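PDB 1VKZ: phosphoribosylamine--glycine ligase from Thermotoga maritima, which catalyses the ATP-dependent joining of glycine to 5-phospho-beta-D-ribosylamine, giving glycinamide ribonucleotide, ADP and phosphate in de novo purine biosynthesis. Local coordinates for residues V18-S23 with Y39-Y44; K246-L251 with L272-H277; G345-L350 with D365-T370. All blocks are in the same frame, centred on the assembly; numbering follows the deposited sequence.

How the contacts relate
The three contacts follow one another along the single chain, each in a different region of the ligase. Contact 1 pairs two strands of the N domain and contact 3 belongs to the C domain; their centres lie about 23 Å apart and their nearest atoms about 10 Å. Contact 2, in the ATP-grasp domain, sits across the centre of the chain from both, its centre about 31 Å from that of contact 1 and about 42 Å from that of contact 3. It alone lies near predicted sites: the Ile248 side chain is about 4 Å from that of Leu197, in the predicted ATP-binding range, and that of Leu272 about 8 Å from that of Glu285, a predicted Mg(2+) ligand.

Contact 1. Residues V18-S23 with Y39-Y44; sequences VHILGS and YEVHFY
Strands 18-22 and 40-43 run side by side in parallel, and their backbones bond in alternation: Val18 N gives its hydrogen to Glu40 O, His42 N to Val18 O at 2.8 Å, and Ile20 N to His42 O, all three nearly straight. Tyr44 N reaches Ile20 O at a more bent angle, and Gly22 N meets Tyr44 O from above the carbonyl plane. On one face His19, His42 and Tyr44 cluster. The Tyr44 side chain leaves with CG anti to its carbonyl carbon (chi1 -56°) and runs back along the strand pair. Tyr44 CB passes 3.8 Å from Ile20 O. Tyr44 CD1 lies 3.9 Å from Leu21 CD1 and also has Ile20 O at the ring edge. Tyr44 CE1 comes 3.7 Å from His19 CB and lies in the plane of the His19 ring. At the tip, Tyr44 OH and His19 ND1 share a hydrogen bond of 2.6 Å. The two rings therefore meet rim to rim. The His42 ring runs alongside that of His19, planes 17° apart but slid so that overlap is slight, with His42 CD2 3.4 Å from His19 CE1. His42 NE2 donates to Glu40 OE1 and its ND1 bonds His57, while His19 NE2 bonds Glu71, so both nitrogens of each imidazole are engaged and the ring rotations fixed. On the other face Ile20 CD1 touches Val41 CG1 (3.8 Å) and Phe43 CE2, beneath helix 25-36. Strand 17-22, that helix and strand 40-43 make a beta-alpha-beta crossover, the opening unit of the Rossmann-like N domain.

Contact 2. Residues K246-L251 with L272-H277; sequences KKIEEL and LGLMLH
Leu274 is the hub where helix 246-251 meets strand 272-277, its two methyls divided between two helix residues. Leu274 CD2 meets Leu251 CD1 tip to tip at 3.5 Å, the closest approach between the segments. Leu274 CD1 turns to Ile248, lying 3.9 Å from both CG1 and CD1 of that residue, whose side chain crosses the leucine obliquely. Leu272, two residues earlier on the same strand face, adds its CD1 at 4.0 Å from Leu251 CB. Ile248 and Leu251 stand three residues apart, about one helical turn. Leu251 and the two leucines of the strand send their CB atoms toward the opposite segment, whereas Ile248 starts out obliquely and reaches Leu274 through its CG1 branch. The contact is wholly apolar and all four side chains are buried. Backbone bonds of Leu272 to Ala199 and of Leu274 to Leu197 hold the strand against strand 195-204, and Ile248 also packs on Leu197 and Ala199. Helix 242-261 thus lies across one face of the antiparallel sheet made by strands 207-210, 195-204, 269-277 and 280-287, its segment axis at 134° to strand 272-277, which runs between strands 195-204 and 280-287.

Contact 3. Residues G345-L350 with D365-T370; sequences GKEITL and DGKLVT
A single beta bridge, Glu347 with Val369, ties the irregular chain 345-350 to strand 367-370, the outermost strand at one edge of an antiparallel sheet, in the C-domain part of the chain. Ile348 points at the strand, while Leu368 and Thr370 leave it to the side and flank the isoleucine tip. Ile348, its CG1 anti to the carbonyl carbon, lays CD1 against the strand backbone, 3.4 Å from Val369 C, and near Leu368 CG; it crosses Thr370 obliquely, CD1 facing CG2. Leu350 meets Leu368 at about a right angle, CD1 to CD2 at 3.7 Å. Val361 and Phe401 pack around this apolar group. Glu347 CB starts away from the strand, but the extended chain, CG anti to the backbone N, brings the carboxylate across Lys367, with Glu347 OE2 3.3 Å from Lys367 CE; the salt bridge from OE1 to NZ is long. Backbone bonds join the two chains: Ile348 N donates to Leu368 O at 3.0 Å, approaching from above the carbonyl plane, and Thr370 N to Lys346 O at 2.8 Å, within it. Held in the crowded position between backbone N and carbonyl carbon (chi1 55°), Thr370 OG1 accepts the hydrogen of Lys346 N at 3.1 Å. An alanine at Thr370 would take away OG1 and CG2, and would probably weaken the hold on the 345-346 backbone and loosen the packing against Ile348 CD1. Next to this bond, Gly345 N donates to Thr370 O at 2.8 Å, from above the carbonyl plane.

Contact 1. Residues V18-S23 with Y39-Y44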
ATOM      1  N   VAL A  18      -9.683  14.593 -12.561  1.00 44.72           N
ATOM      2  CA  VAL A  18      -9.302  13.596 -11.585  1.00 42.44           C
ATOM      3  C   VAL A  18      -8.839  14.255 -10.296  1.00 40.38           C
ATOM      4  O   VAL A  18      -8.050  15.194 -10.284  1.00 40.46           O
ATOM      5  CB  VAL A  18      -8.200  12.719 -12.151  1.00 42.75           C
ATOM      6  CG1 VAL A  18      -7.782  11.634 -11.160  1.00 43.49           C
ATOM      7  CG2 VAL A  18      -8.666  12.118 -13.475  1.00 43.62           C
ATOM      8  N   HIS A  19      -9.351  13.753  -9.194  1.00 38.90           N
ATOM      9  CA  HIS A  19      -9.033  14.318  -7.915  1.00 38.89           C
ATOM     10  C   HIS A  19      -8.376  13.288  -7.015  1.00 41.10           C
ATOM     11  O   HIS A  19      -8.952  12.255  -6.701  1.00 41.83           O
ATOM     12  CB  HIS A  19     -10.325  14.780  -7.337  1.00 40.22           C
ATOM     13  CG  HIS A  19     -10.948  15.892  -8.105  1.00 34.00           C
ATOM     14  ND1 HIS A  19     -10.620  17.210  -7.890  1.00 38.08           N
ATOM     15  CD2 HIS A  19     -11.893  15.892  -9.068  1.00 41.06           C
ATOM     16  CE1 HIS A  19     -11.365  17.981  -8.661  1.00 40.59           C
ATOM     17  NE2 HIS A  19     -12.148  17.205  -9.385  1.00 40.14           N
ATOM     18  N   ILE A  20      -7.141  13.551  -6.628  1.00 41.18           N
ATOM     19  CA  ILE A  20      -6.380  12.582  -5.869  1.00 40.63           C
ATOM     20  C   ILE A  20      -6.174  13.077  -4.440  1.00 42.15           C
ATOM     21  O   ILE A  20      -5.556  14.145  -4.169  1.00 42.66           O
ATOM     22  CB  ILE A  20      -5.034  12.280  -6.603  1.00 40.51           C
ATOM     23  CG1 ILE A  20      -5.340  11.696  -7.979  1.00 39.05           C
ATOM     24  CG2 ILE A  20      -4.165  11.299  -5.819  1.00 40.14           C
ATOM     25  CD1 ILE A  20      -4.250  11.729  -8.895  1.00 47.80           C
ATOM     26  N   LEU A  21      -6.691  12.293  -3.510  1.00 42.93           N
ATOM     27  CA  LEU A  21      -6.470  12.583  -2.087  1.00 41.81           C
ATOM     28  C   LEU A  21      -5.147  11.973  -1.590  1.00 39.01           C
ATOM     29  O   LEU A  21      -4.919  10.803  -1.725  1.00 37.34           O
ATOM     30  CB  LEU A  21      -7.660  12.096  -1.285  1.00 40.62           C
ATOM     31  CG  LEU A  21      -9.024  12.771  -1.505  1.00 37.50           C
ATOM     32  CD1 LEU A  21      -9.216  13.502  -2.774  1.00 45.23           C
ATOM     33  CD2 LEU A  21     -10.122  11.730  -1.379  1.00 40.44           C
ATOM     34  N   GLY A  22      -4.273  12.815  -1.053  1.00 40.53           N
ATOM     35  CA  GLY A  22      -3.033  12.390  -0.456  1.00 41.06           C
ATOM     36  C   GLY A  22      -1.833  13.222  -0.874  1.00 43.73           C
ATOM     37  O   GLY A  22      -1.949  14.199  -1.637  1.00 41.15           O
ATOM     38  N   SER A  23      -0.669  12.813  -0.368  1.00 45.05           N
ATOM     39  CA  SER A  23       0.567  13.564  -0.552  1.00 47.69           C
ATOM     40  C   SER A  23       1.839  12.730  -0.820  1.00 47.88           C
ATOM     41  O   SER A  23       2.936  13.301  -0.844  1.00 51.98           O
ATOM     42  CB  SER A  23       0.799  14.422   0.700  1.00 46.58           C
ATOM     43  OG  SER A  23       0.571  13.631   1.847  1.00 53.59           O
ATOM     44  N   TYR A  39      -5.675  14.193 -18.700  1.00 48.10           N
ATOM     45  CA  TYR A  39      -6.685  14.597 -17.713  1.00 47.22           C
ATOM     46  C   TYR A  39      -6.202  15.749 -16.821  1.00 47.78           C
ATOM     47  O   TYR A  39      -4.993  15.927 -16.618  1.00 51.17           O
ATOM     48  CB  TYR A  39      -7.098  13.413 -16.851  1.00 47.26           C
ATOM     49  CG  TYR A  39      -7.820  12.350 -17.621  1.00 46.57           C
ATOM     50  CD1 TYR A  39      -9.192  12.428 -17.834  1.00 51.91           C
ATOM     51  CD2 TYR A  39      -7.142  11.271 -18.134  1.00 45.51           C
ATOM     52  CE1 TYR A  39      -9.860  11.451 -18.560  1.00 53.77           C
ATOM     53  CE2 TYR A  39      -7.798  10.287 -18.846  1.00 46.91           C
ATOM     54  CZ  TYR A  39      -9.150  10.379 -19.063  1.00 49.53           C
ATOM     55  OH  TYR A  39      -9.785   9.405 -19.802  1.00 51.75           O
ATOM     56  N   GLU A  40      -7.157  16.527 -16.308  1.00 47.11           N
ATOM     57  CA  GLU A  40      -6.871  17.653 -15.424  1.00 47.83           C
ATOM     58  C   GLU A  40      -6.842  17.087 -14.019  1.00 47.27           C
ATOM     59  O   GLU A  40      -7.827  16.508 -13.566  1.00 47.30           O
ATOM     60  CB  GLU A  40      -7.973  18.711 -15.555  1.00 50.17           C
ATOM     61  CG  GLU A  40      -7.538  20.162 -15.348  1.00 52.76           C
ATOM     62  CD  GLU A  40      -8.725  21.108 -15.153  1.00 50.93           C
ATOM     63  OE1 GLU A  40      -9.488  20.894 -14.188  1.00 55.83           O
ATOM     64  OE2 GLU A  40      -8.892  22.071 -15.945  1.00 56.46           O
ATOM     65  N   VAL A  41      -5.713  17.231 -13.328  1.00 44.97           N
ATOM     66  CA  VAL A  41      -5.498  16.497 -12.109  1.00 42.55           C
ATOM     67  C   VAL A  41      -5.368  17.452 -10.935  1.00 41.40           C
ATOM     68  O   VAL A  41      -4.608  18.407 -10.966  1.00 41.89           O
ATOM     69  CB  VAL A  41      -4.307  15.490 -12.275  1.00 44.67           C
ATOM     70  CG1 VAL A  41      -3.811  14.931 -10.945  1.00 41.51           C
ATOM     71  CG2 VAL A  41      -4.718  14.339 -13.202  1.00 43.45           C
ATOM     72  N   HIS A  42      -6.159  17.191  -9.906  1.00 42.12           N
ATOM     73  CA  HIS A  42      -6.100  17.933  -8.669  1.00 42.11           C
ATOM     74  C   HIS A  42      -5.663  17.019  -7.522  1.00 42.15           C
ATOM     75  O   HIS A  42      -6.204  15.930  -7.323  1.00 41.16           O
ATOM     76  CB  HIS A  42      -7.455  18.555  -8.382  1.00 42.61           C
ATOM     77  CG  HIS A  42      -7.985  19.366  -9.520  1.00 40.13           C
ATOM     78  ND1 HIS A  42      -7.707  20.708  -9.673  1.00 43.43           N
ATOM     79  CD2 HIS A  42      -8.733  19.012 -10.588  1.00 35.83           C
ATOM     80  CE1 HIS A  42      -8.277  21.148 -10.779  1.00 47.12           C
ATOM     81  NE2 HIS A  42      -8.907  20.136 -11.352  1.00 45.27           N
ATOM     82  N   PHE A  43      -4.674  17.478  -6.766  1.00 39.84           N
ATOM     83  CA  PHE A  43      -4.187  16.738  -5.625  1.00 37.80           C
ATOM     84  C   PHE A  43      -4.574  17.433  -4.329  1.00 37.98           C
ATOM     85  O   PHE A  43      -4.597  18.657  -4.249  1.00 38.82           O
ATOM     86  CB  PHE A  43      -2.706  16.649  -5.674  1.00 35.23           C
ATOM     87  CG  PHE A  43      -2.158  16.113  -6.942  1.00 34.67           C
ATOM     88  CD1 PHE A  43      -1.829  16.973  -7.988  1.00 33.69           C
ATOM     89  CD2 PHE A  43      -1.835  14.766  -7.055  1.00 38.67           C
ATOM     90  CE1 PHE A  43      -1.224  16.485  -9.154  1.00 30.94           C
ATOM     91  CE2 PHE A  43      -1.239  14.292  -8.196  1.00 40.87           C
ATOM     92  CZ  PHE A  43      -0.927  15.180  -9.266  1.00 35.31           C
ATOM     93  N   TYR A  44      -4.878  16.635  -3.315  1.00 39.20           N
ATOM     94  CA  TYR A  44      -5.397  17.142  -2.048  1.00 37.44           C
ATOM     95  C   TYR A  44      -4.727  16.429  -0.866  1.00 37.99           C
ATOM     96  O   TYR A  44      -5.166  15.342  -0.501  1.00 38.49           O
ATOM     97  CB  TYR A  44      -6.886  16.884  -1.975  1.00 36.39           C
ATOM     98  CG  TYR A  44      -7.686  17.457  -3.110  1.00 39.10           C
ATOM     99  CD1 TYR A  44      -7.777  16.790  -4.329  1.00 45.20           C
ATOM    100  CD2 TYR A  44      -8.376  18.656  -2.968  1.00 35.19           C
ATOM    101  CE1 TYR A  44      -8.521  17.326  -5.373  1.00 40.81           C
ATOM    102  CE2 TYR A  44      -9.127  19.194  -4.017  1.00 33.67           C
ATOM    103  CZ  TYR A  44      -9.192  18.509  -5.193  1.00 30.13           C
ATOM    104  OH  TYR A  44      -9.898  19.024  -6.200  1.00 40.43           O
TER

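Contact 2. Residues K246-L251 with L272-H277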
ATOM      1  N   LYS A 246      -3.906 -18.438 -10.793  1.00 43.72           N
ATOM      2  CA  LYS A 246      -5.302 -18.893 -10.775  1.00 46.71           C
ATOM      3  C   LYS A 246      -5.872 -19.009  -9.350  1.00 44.69           C
ATOM      4  O   LYS A 246      -7.027 -18.666  -9.100  1.00 44.32           O
ATOM      5  CB  LYS A 246      -5.480 -20.199 -11.558  1.00 48.72           C
ATOM      6  CG  LYS A 246      -6.955 -20.572 -11.736  1.00 54.80           C
ATOM      7  CD  LYS A 246      -7.280 -21.161 -13.110  1.00 58.53           C
ATOM      8  CE  LYS A 246      -7.843 -20.102 -14.069  1.00 60.62           C
ATOM      9  NZ  LYS A 246      -8.184 -20.715 -15.395  1.00 57.90           N
ATOM     10  N   LYS A 247      -5.048 -19.478  -8.420  1.00 45.82           N
ATOM     11  CA  LYS A 247      -5.433 -19.524  -7.003  1.00 45.31           C
ATOM     12  C   LYS A 247      -5.610 -18.138  -6.415  1.00 43.77           C
ATOM     13  O   LYS A 247      -6.485 -17.936  -5.580  1.00 44.89           O
ATOM     14  CB  LYS A 247      -4.386 -20.301  -6.196  1.00 45.84           C
ATOM     15  CG  LYS A 247      -4.319 -21.773  -6.567  1.00 42.05           C
ATOM     16  CD  LYS A 247      -3.232 -22.493  -5.789  1.00 45.22           C
ATOM     17  CE  LYS A 247      -2.937 -23.849  -6.387  1.00 36.37           C
ATOM     18  NZ  LYS A 247      -1.959 -24.608  -5.546  1.00 41.85           N
ATOM     19  N   ILE A 248      -4.769 -17.196  -6.856  1.00 44.28           N
ATOM     20  CA  ILE A 248      -4.851 -15.797  -6.443  1.00 44.04           C
ATOM     21  C   ILE A 248      -6.126 -15.171  -6.938  1.00 45.73           C
ATOM     22  O   ILE A 248      -6.763 -14.396  -6.214  1.00 46.36           O
ATOM     23  CB  ILE A 248      -3.608 -14.982  -6.918  1.00 42.79           C
ATOM     24  CG1 ILE A 248      -2.410 -15.300  -6.008  1.00 45.60           C
ATOM     25  CG2 ILE A 248      -3.868 -13.493  -6.833  1.00 42.59           C
ATOM     26  CD1 ILE A 248      -1.078 -14.632  -6.409  1.00 46.69           C
ATOM     27  N   GLU A 249      -6.481 -15.497  -8.180  1.00 47.52           N
ATOM     28  CA  GLU A 249      -7.736 -15.060  -8.789  1.00 48.07           C
ATOM     29  C   GLU A 249      -8.937 -15.544  -7.998  1.00 46.82           C
ATOM     30  O   GLU A 249      -9.906 -14.823  -7.820  1.00 45.62           O
ATOM     31  CB  GLU A 249      -7.857 -15.622 -10.200  1.00 49.82           C
ATOM     32  CG  GLU A 249      -6.961 -14.965 -11.238  1.00 55.37           C
ATOM     33  CD  GLU A 249      -7.202 -15.514 -12.643  1.00 52.50           C
ATOM     34  OE1 GLU A 249      -7.221 -16.755 -12.813  1.00 60.71           O
ATOM     35  OE2 GLU A 249      -7.361 -14.705 -13.592  1.00 67.96           O
ATOM     36  N   GLU A 250      -8.850 -16.788  -7.540  1.00 46.92           N
ATOM     37  CA  GLU A 250      -9.912 -17.427  -6.781  1.00 48.09           C
ATOM     38  C   GLU A 250     -10.084 -16.760  -5.429  1.00 46.10           C
ATOM     39  O   GLU A 250     -11.201 -16.655  -4.942  1.00 44.42           O
ATOM     40  CB  GLU A 250      -9.605 -18.920  -6.630  1.00 47.97           C
ATOM     41  CG  GLU A 250     -10.673 -19.735  -5.923  1.00 52.52           C
ATOM     42  CD  GLU A 250     -10.422 -21.243  -6.012  1.00 56.23           C
ATOM     43  OE1 GLU A 250     -10.086 -21.747  -7.127  1.00 62.15           O
ATOM     44  OE2 GLU A 250     -10.577 -21.930  -4.968  1.00 68.35           O
ATOM     45  N   LEU A 251      -8.982 -16.298  -4.830  1.00 45.63           N
ATOM     46  CA  LEU A 251      -9.048 -15.494  -3.594  1.00 44.07           C
ATOM     47  C   LEU A 251      -9.793 -14.188  -3.809  1.00 45.23           C
ATOM     48  O   LEU A 251     -10.601 -13.778  -2.955  1.00 45.63           O
ATOM     49  CB  LEU A 251      -7.646 -15.212  -3.040  1.00 43.44           C
ATOM     50  CG  LEU A 251      -6.949 -16.388  -2.355  1.00 49.29           C
ATOM     51  CD1 LEU A 251      -5.501 -16.022  -1.926  1.00 47.94           C
ATOM     52  CD2 LEU A 251      -7.781 -16.915  -1.178  1.00 42.82           C
ATOM     53  N   LEU A 272      -4.232  -7.659  -1.654  1.00 41.18           N
ATOM     54  CA  LEU A 272      -4.079  -8.844  -0.851  1.00 38.33           C
ATOM     55  C   LEU A 272      -2.630  -8.988  -0.483  1.00 38.64           C
ATOM     56  O   LEU A 272      -1.780  -9.070  -1.347  1.00 43.15           O
ATOM     57  CB  LEU A 272      -4.496 -10.076  -1.653  1.00 38.75           C
ATOM     58  CG  LEU A 272      -5.863 -10.132  -2.306  1.00 41.02           C
ATOM     59  CD1 LEU A 272      -6.153 -11.524  -2.816  1.00 49.76           C
ATOM     60  CD2 LEU A 272      -6.918  -9.689  -1.369  1.00 41.16           C
ATOM     61  N   GLY A 273      -2.316  -9.008   0.796  1.00 41.75           N
ATOM     62  CA  GLY A 273      -0.980  -9.401   1.234  1.00 43.11           C
ATOM     63  C   GLY A 273      -1.052 -10.883   1.445  1.00 45.07           C
ATOM     64  O   GLY A 273      -1.883 -11.345   2.241  1.00 48.32           O
ATOM     65  N   LEU A 274      -0.226 -11.632   0.718  1.00 46.53           N
ATOM     66  CA  LEU A 274      -0.334 -13.088   0.690  1.00 45.79           C
ATOM     67  C   LEU A 274       0.921 -13.738   1.223  1.00 45.11           C
ATOM     68  O   LEU A 274       1.933 -13.102   1.432  1.00 47.78           O
ATOM     69  CB  LEU A 274      -0.595 -13.582  -0.716  1.00 44.03           C
ATOM     70  CG  LEU A 274      -1.853 -12.992  -1.362  1.00 46.80           C
ATOM     71  CD1 LEU A 274      -1.784 -13.064  -2.905  1.00 40.96           C
ATOM     72  CD2 LEU A 274      -3.097 -13.689  -0.844  1.00 43.33           C
HETATM   73  N   MSE A 275       0.800 -15.029   1.473  1.00 45.94           N
HETATM   74  CA  MSE A 275       1.872 -15.892   1.891  1.00 42.81           C
HETATM   75  C   MSE A 275       1.686 -17.176   1.081  1.00 41.53           C
HETATM   76  O   MSE A 275       0.662 -17.851   1.204  1.00 37.49           O
HETATM   77  CB  MSE A 275       1.741 -16.194   3.387  1.00 43.31           C
HETATM   78  CG  MSE A 275       2.866 -17.033   3.940  1.00 46.78           C
HETATM   79 SE   MSE A 275       4.575 -16.136   3.664  1.00 61.03          SE
HETATM   80  CE  MSE A 275       4.580 -14.993   5.345  1.00 58.65           C
ATOM     81  N   LEU A 276       2.666 -17.507   0.250  1.00 41.65           N
ATOM     82  CA  LEU A 276       2.633 -18.759  -0.473  1.00 43.51           C
ATOM     83  C   LEU A 276       3.202 -19.765   0.470  1.00 42.55           C
ATOM     84  O   LEU A 276       4.335 -19.640   0.877  1.00 42.33           O
ATOM     85  CB  LEU A 276       3.437 -18.682  -1.780  1.00 44.53           C
ATOM     86  CG  LEU A 276       2.913 -17.586  -2.736  1.00 51.48           C
ATOM     87  CD1 LEU A 276       3.805 -17.452  -3.966  1.00 52.98           C
ATOM     88  CD2 LEU A 276       1.433 -17.817  -3.157  1.00 53.89           C
ATOM     89  N   HIS A 277       2.372 -20.727   0.843  1.00 43.43           N
ATOM     90  CA  HIS A 277       2.694 -21.722   1.833  1.00 42.68           C
ATOM     91  C   HIS A 277       2.189 -23.065   1.333  1.00 45.24           C
ATOM     92  O   HIS A 277       1.015 -23.212   1.028  1.00 45.66           O
ATOM     93  CB  HIS A 277       2.039 -21.341   3.145  1.00 43.26           C
ATOM     94  CG  HIS A 277       2.107 -22.402   4.188  1.00 44.62           C
ATOM     95  ND1 HIS A 277       3.299 -22.876   4.694  1.00 49.96           N
ATOM     96  CD2 HIS A 277       1.126 -23.082   4.827  1.00 45.68           C
ATOM     97  CE1 HIS A 277       3.050 -23.810   5.594  1.00 47.89           C
ATOM     98  NE2 HIS A 277       1.739 -23.946   5.702  1.00 49.49           N
TER

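Contact 3. Residues G345-L350 with D365-T370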
ATOM      1  N   GLY A 345      13.294  19.334   6.666  1.00 44.22           N
ATOM      2  CA  GLY A 345      13.798  20.658   6.385  1.00 44.34           C
ATOM      3  C   GLY A 345      15.115  20.729   5.653  1.00 44.73           C
ATOM      4  O   GLY A 345      15.669  21.821   5.510  1.00 46.18           O
ATOM      5  N   LYS A 346      15.631  19.591   5.195  1.00 45.02           N
ATOM      6  CA  LYS A 346      16.948  19.554   4.533  1.00 44.45           C
ATOM      7  C   LYS A 346      16.775  19.852   3.049  1.00 43.40           C
ATOM      8  O   LYS A 346      15.768  19.471   2.459  1.00 44.14           O
ATOM      9  CB  LYS A 346      17.611  18.191   4.748  1.00 45.41           C
ATOM     10  CG  LYS A 346      17.771  17.774   6.235  1.00 48.94           C
ATOM     11  CD  LYS A 346      19.000  18.432   6.912  1.00 48.90           C
ATOM     12  CE  LYS A 346      18.885  18.473   8.441  1.00 51.17           C
ATOM     13  NZ  LYS A 346      18.066  19.617   8.978  1.00 52.66           N
ATOM     14  N   GLU A 347      17.750  20.529   2.442  1.00 44.36           N
ATOM     15  CA  GLU A 347      17.578  21.055   1.075  1.00 44.72           C
ATOM     16  C   GLU A 347      17.882  20.002  -0.005  1.00 41.96           C
ATOM     17  O   GLU A 347      18.907  19.336   0.044  1.00 41.16           O
ATOM     18  CB  GLU A 347      18.429  22.316   0.860  1.00 45.91           C
ATOM     19  CG  GLU A 347      18.125  23.038  -0.451  1.00 45.93           C
ATOM     20  CD  GLU A 347      18.917  24.316  -0.618  1.00 47.47           C
ATOM     21  OE1 GLU A 347      19.306  24.924   0.407  1.00 50.98           O
ATOM     22  OE2 GLU A 347      19.143  24.719  -1.779  1.00 49.74           O
ATOM     23  N   ILE A 348      16.982  19.877  -0.975  1.00 40.29           N
ATOM     24  CA  ILE A 348      17.064  18.841  -1.998  1.00 39.33           C
ATOM     25  C   ILE A 348      17.532  19.381  -3.337  1.00 39.88           C
ATOM     26  O   ILE A 348      16.888  20.231  -3.936  1.00 42.11           O
ATOM     27  CB  ILE A 348      15.685  18.170  -2.192  1.00 40.68           C
ATOM     28  CG1 ILE A 348      15.185  17.563  -0.879  1.00 38.32           C
ATOM     29  CG2 ILE A 348      15.744  17.125  -3.290  1.00 37.73           C
ATOM     30  CD1 ILE A 348      13.677  17.527  -0.792  1.00 39.52           C
ATOM     31  N   THR A 349      18.654  18.865  -3.814  1.00 41.50           N
ATOM     32  CA  THR A 349      19.126  19.155  -5.162  1.00 40.44           C
ATOM     33  C   THR A 349      18.684  18.031  -6.085  1.00 40.61           C
ATOM     34  O   THR A 349      18.834  16.850  -5.778  1.00 38.13           O
ATOM     35  CB  THR A 349      20.639  19.366  -5.187  1.00 39.54           C
ATOM     36  OG1 THR A 349      20.929  20.730  -4.851  1.00 33.79           O
ATOM     37  CG2 THR A 349      21.180  19.234  -6.599  1.00 44.82           C
ATOM     38  N   LEU A 350      18.101  18.431  -7.208  1.00 43.35           N
ATOM     39  CA  LEU A 350      17.514  17.513  -8.182  1.00 44.65           C
ATOM     40  C   LEU A 350      18.214  17.683  -9.512  1.00 45.33           C
ATOM     41  O   LEU A 350      18.645  18.785  -9.845  1.00 45.21           O
ATOM     42  CB  LEU A 350      16.037  17.823  -8.415  1.00 43.41           C
ATOM     43  CG  LEU A 350      14.977  17.437  -7.390  1.00 43.19           C
ATOM     44  CD1 LEU A 350      13.645  17.839  -7.988  1.00 43.17           C
ATOM     45  CD2 LEU A 350      14.986  15.943  -7.008  1.00 36.11           C
ATOM     46  N   ASP A 365      11.391  28.855   1.645  1.00 49.81           N
ATOM     47  CA  ASP A 365      12.384  29.854   1.244  1.00 50.29           C
ATOM     48  C   ASP A 365      12.820  29.705  -0.230  1.00 49.93           C
ATOM     49  O   ASP A 365      14.015  29.835  -0.563  1.00 48.56           O
ATOM     50  CB  ASP A 365      13.594  29.816   2.202  1.00 51.39           C
ATOM     51  CG  ASP A 365      13.236  30.257   3.628  1.00 52.58           C
ATOM     52  OD1 ASP A 365      12.033  30.322   3.958  1.00 51.37           O
ATOM     53  OD2 ASP A 365      14.095  30.557   4.491  1.00 55.80           O
ATOM     54  N   GLY A 366      11.838  29.428  -1.098  1.00 49.38           N
ATOM     55  CA  GLY A 366      12.068  29.283  -2.536  1.00 48.91           C
ATOM     56  C   GLY A 366      12.813  28.012  -2.914  1.00 48.88           C
ATOM     57  O   GLY A 366      13.298  27.881  -4.038  1.00 50.16           O
ATOM     58  N   LYS A 367      12.905  27.074  -1.984  1.00 47.34           N
ATOM     59  CA  LYS A 367      13.687  25.872  -2.196  1.00 46.91           C
ATOM     60  C   LYS A 367      12.847  24.623  -1.956  1.00 46.81           C
ATOM     61  O   LYS A 367      11.752  24.668  -1.400  1.00 47.12           O
ATOM     62  CB  LYS A 367      14.913  25.875  -1.272  1.00 47.65           C
ATOM     63  CG  LYS A 367      16.146  26.472  -1.911  1.00 49.82           C
ATOM     64  CD  LYS A 367      17.055  27.190  -0.919  1.00 49.81           C
ATOM     65  CE  LYS A 367      18.216  27.846  -1.680  1.00 50.79           C
ATOM     66  NZ  LYS A 367      19.328  28.325  -0.803  1.00 52.93           N
ATOM     67  N   LEU A 368      13.387  23.507  -2.398  1.00 45.01           N
ATOM     68  CA  LEU A 368      12.812  22.231  -2.143  1.00 44.52           C
ATOM     69  C   LEU A 368      13.497  21.703  -0.868  1.00 41.78           C
ATOM     70  O   LEU A 368      14.723  21.764  -0.751  1.00 36.49           O
ATOM     71  CB  LEU A 368      13.043  21.350  -3.373  1.00 44.02           C
ATOM     72  CG  LEU A 368      12.231  20.071  -3.526  1.00 50.73           C
ATOM     73  CD1 LEU A 368      10.742  20.281  -3.200  1.00 57.49           C
ATOM     74  CD2 LEU A 368      12.449  19.559  -4.937  1.00 47.22           C
ATOM     75  N   VAL A 369      12.685  21.235   0.088  1.00 42.12           N
ATOM     76  CA  VAL A 369      13.170  20.718   1.373  1.00 42.32           C
ATOM     77  C   VAL A 369      12.480  19.401   1.751  1.00 43.90           C
ATOM     78  O   VAL A 369      11.343  19.147   1.319  1.00 47.64           O
ATOM     79  CB  VAL A 369      12.983  21.760   2.513  1.00 41.42           C
ATOM     80  CG1 VAL A 369      13.504  23.139   2.077  1.00 40.94           C
ATOM     81  CG2 VAL A 369      11.550  21.868   2.935  1.00 43.91           C
ATOM     82  N   THR A 370      13.153  18.537   2.522  1.00 42.27           N
ATOM     83  CA  THR A 370      12.520  17.277   2.949  1.00 40.67           C
ATOM     84  C   THR A 370      11.427  17.584   3.938  1.00 39.38           C
ATOM     85  O   THR A 370      11.543  18.526   4.705  1.00 39.60           O
ATOM     86  CB  THR A 370      13.517  16.281   3.604  1.00 39.67           C
ATOM     87  OG1 THR A 370      14.191  16.901   4.698  1.00 41.33           O
ATOM     88  CG2 THR A 370      14.617  15.860   2.652  1.00 41.29           C
TER